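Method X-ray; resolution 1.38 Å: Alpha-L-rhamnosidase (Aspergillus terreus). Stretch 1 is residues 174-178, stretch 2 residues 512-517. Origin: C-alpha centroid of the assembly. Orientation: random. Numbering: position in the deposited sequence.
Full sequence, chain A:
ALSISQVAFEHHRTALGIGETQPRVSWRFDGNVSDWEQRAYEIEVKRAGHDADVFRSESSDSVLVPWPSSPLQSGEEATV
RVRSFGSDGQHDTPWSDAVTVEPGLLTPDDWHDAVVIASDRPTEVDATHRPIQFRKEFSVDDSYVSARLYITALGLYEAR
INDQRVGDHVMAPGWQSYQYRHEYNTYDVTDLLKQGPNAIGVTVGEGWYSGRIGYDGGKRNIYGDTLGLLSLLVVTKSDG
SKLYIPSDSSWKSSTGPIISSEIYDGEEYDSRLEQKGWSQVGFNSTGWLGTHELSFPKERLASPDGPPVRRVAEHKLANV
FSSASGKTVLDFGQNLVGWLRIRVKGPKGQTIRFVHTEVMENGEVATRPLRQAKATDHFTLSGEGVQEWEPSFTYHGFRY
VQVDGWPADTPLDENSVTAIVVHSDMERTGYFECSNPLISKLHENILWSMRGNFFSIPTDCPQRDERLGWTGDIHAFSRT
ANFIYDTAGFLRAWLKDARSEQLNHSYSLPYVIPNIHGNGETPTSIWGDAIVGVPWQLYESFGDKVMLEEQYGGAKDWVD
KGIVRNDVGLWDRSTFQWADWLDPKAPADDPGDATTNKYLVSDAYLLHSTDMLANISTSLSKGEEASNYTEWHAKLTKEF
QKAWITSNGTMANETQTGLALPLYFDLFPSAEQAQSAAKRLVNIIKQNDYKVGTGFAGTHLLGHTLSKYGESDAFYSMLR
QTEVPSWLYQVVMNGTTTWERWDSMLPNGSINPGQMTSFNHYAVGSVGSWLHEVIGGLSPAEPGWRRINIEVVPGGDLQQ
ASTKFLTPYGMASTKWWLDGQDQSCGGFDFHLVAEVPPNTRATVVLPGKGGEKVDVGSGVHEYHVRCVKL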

# COMPACT_ATOMS: atom_id res chain seq x y z
N GLY A 174 1.49 13.26 2.20
CA GLY A 174 1.68 11.91 2.71
C GLY A 174 2.87 11.85 3.65
O GLY A 174 3.42 12.92 4.04
N TRP A 175 3.25 10.65 4.06
CA TRP A 175 4.28 10.43 5.05
C TRP A 175 5.55 9.85 4.43
O TRP A 175 5.59 8.65 4.09
CB TRP A 175 3.79 9.55 6.20
CG TRP A 175 4.73 9.53 7.37
CD1 TRP A 175 5.84 10.30 7.56
CD2 TRP A 175 4.62 8.70 8.53
NE1 TRP A 175 6.41 10.03 8.77
CE2 TRP A 175 5.69 9.05 9.39
CE3 TRP A 175 3.71 7.72 8.93
CZ2 TRP A 175 5.86 8.46 10.63
CZ3 TRP A 175 3.89 7.11 10.15
CH2 TRP A 175 4.94 7.50 11.00
N GLN A 176 6.57 10.70 4.22
CA GLN A 176 7.91 10.28 3.80
C GLN A 176 8.83 10.36 5.03
O GLN A 176 8.51 11.05 6.01
CB GLN A 176 8.44 11.14 2.64
CG GLN A 176 7.56 11.04 1.38
CD GLN A 176 6.40 12.03 1.36
OE1 GLN A 176 6.60 13.24 1.58
NE2 GLN A 176 5.18 11.58 1.06
N SER A 177 10.03 9.82 4.89
CA SER A 177 11.13 10.04 5.81
C SER A 177 11.64 11.44 5.45
O SER A 177 12.65 11.59 4.78
CB SER A 177 12.19 8.97 5.70
OG SER A 177 11.68 7.71 6.11
N TYR A 178 10.95 12.46 5.99
CA TYR A 178 11.04 13.83 5.45
C TYR A 178 12.44 14.41 5.54
O TYR A 178 12.78 15.27 4.71
CB TYR A 178 10.12 14.78 6.21
CG TYR A 178 8.66 14.43 6.18
CD1 TYR A 178 7.92 14.47 5.01
CD2 TYR A 178 7.99 14.08 7.34
CE1 TYR A 178 6.55 14.25 5.01
CE2 TYR A 178 6.63 13.84 7.37
CZ TYR A 178 5.89 13.91 6.20
OH TYR A 178 4.53 13.69 6.25
N VAL A 512 10.20 0.33 12.05
CA VAL A 512 9.19 1.00 11.24
C VAL A 512 9.84 2.05 10.34
O VAL A 512 10.87 2.62 10.69
CB VAL A 512 8.08 1.66 12.08
CG1 VAL A 512 7.49 0.65 13.05
CG2 VAL A 512 8.51 2.91 12.84
N ILE A 513 9.23 2.23 9.17
CA ILE A 513 9.69 3.16 8.16
C ILE A 513 8.49 3.95 7.67
O ILE A 513 7.50 3.37 7.17
CB ILE A 513 10.28 2.44 6.95
CG1 ILE A 513 11.43 1.49 7.33
CG2 ILE A 513 10.70 3.40 5.86
CD1 ILE A 513 12.71 2.13 7.85
N PRO A 514 8.49 5.30 7.74
CA PRO A 514 9.57 6.14 8.33
C PRO A 514 9.84 5.85 9.81
O PRO A 514 8.94 5.41 10.56
CB PRO A 514 8.98 7.55 8.20
CG PRO A 514 8.07 7.46 6.96
CD PRO A 514 7.43 6.09 7.12
N ASN A 515 11.11 6.02 10.17
CA ASN A 515 11.56 5.65 11.50
C ASN A 515 11.33 6.81 12.49
O ASN A 515 12.07 7.79 12.44
CB ASN A 515 13.02 5.25 11.45
CG ASN A 515 13.60 4.98 12.82
OD1 ASN A 515 12.84 4.55 13.71
ND2 ASN A 515 14.93 5.13 12.94
N ILE A 516 10.42 6.61 13.44
CA ILE A 516 10.14 7.60 14.48
C ILE A 516 10.86 7.25 15.78
O ILE A 516 10.68 7.96 16.75
CB ILE A 516 8.62 7.73 14.73
CG1 ILE A 516 7.97 6.40 15.13
CG2 ILE A 516 7.99 8.35 13.51
CD1 ILE A 516 6.65 6.49 15.85
N HIS A 517 11.60 6.14 15.83
CA HIS A 517 12.12 5.56 17.07
C HIS A 517 13.62 5.79 17.30
O HIS A 517 14.16 5.32 18.34
CB HIS A 517 11.83 4.05 17.14
CG HIS A 517 10.37 3.74 17.19
ND1 HIS A 517 9.80 2.70 16.50
CD2 HIS A 517 9.35 4.32 17.88
CE1 HIS A 517 8.48 2.67 16.74
NE2 HIS A 517 8.19 3.66 17.57

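The most unusual feature of this contact is a proline that follows a cis peptide bond and presses the CG corner of its ring onto the face of a tryptophan. The bond between Ile 513 and Pro 514 is cis, and CG of Pro 514 lies 3.6 Å from the centroid of the five-membered ring of Trp 175, only 12° off the ring normal. This is a CH-pi contact. The C-H bonds of the proline ring are weakly polarized and the indole face is electron-rich; dispersion adds to the attraction. Proline suits the position twice over: among the standard residues it pays the smallest penalty for a cis peptide bond, and its compact, rigid ring can approach an aromatic face at little entropic cost. Its pucker is C-gamma exo.

Neither stretch forms a regular helix or strand, and no hydrogen bond crosses between them. Two loop segments, at least 336 residues apart in sequence wherever they touch, meet instead through van der Waals packing, burying 247 Å² in all. The backbones come nearest at Ser 177 and Pro 514, whose CA atoms are 4.9 Å apart. CG of Pro 514 rests 3.6 Å from the carbonyl carbon C of Gln 176, so the proline packs against main chain as well as indole.

Trp 175 points toward the other stretch with chi1 in the t well, and its broad, flat side chain serves two partners at once. Pro 514 covers one face, while Ile 516 meets the edge near the ring plane, its CG2 methyl 3.6 Å from CZ2 of Trp 175. This second pairing is apolar packing, favorable through dispersion and the exclusion of water. A branched aliphatic residue is apt here, since a methyl on CB can reach the indole rim even though the CA-to-CB bond of Ile 516 points sideways. The polar NE1 of Trp 175 is hydrogen-bonded elsewhere in the structure, so burying the indole leaves no donor unpaired.

Ser 177 contributes less than Trp 175 but more covered area than Ile 516. Its OG lies 3.4 Å from CB of Pro 514, a van der Waals contact that a short side chain can make where the backbones run close. The hydroxyl is likewise satisfied elsewhere.

The remaining side chains shape the loops more than they bridge them. The CA-to-CB bond of Gln 176 points away, and it is the residue's own carbonyl carbon that faces the proline. Tyr 178 donates from OH to O of Gly 174, a short 2.6 Å hydrogen bond that ties together the two ends of the first stretch; Gly 174 itself has backbone angles at which a CB would jam against the preceding carbonyl oxygen. In the second stretch, Asn 515 also points away, and its OD1 accepts a hydrogen bond from N of His 517 at 2.9 Å, bracing the turn of chain around Ile 516.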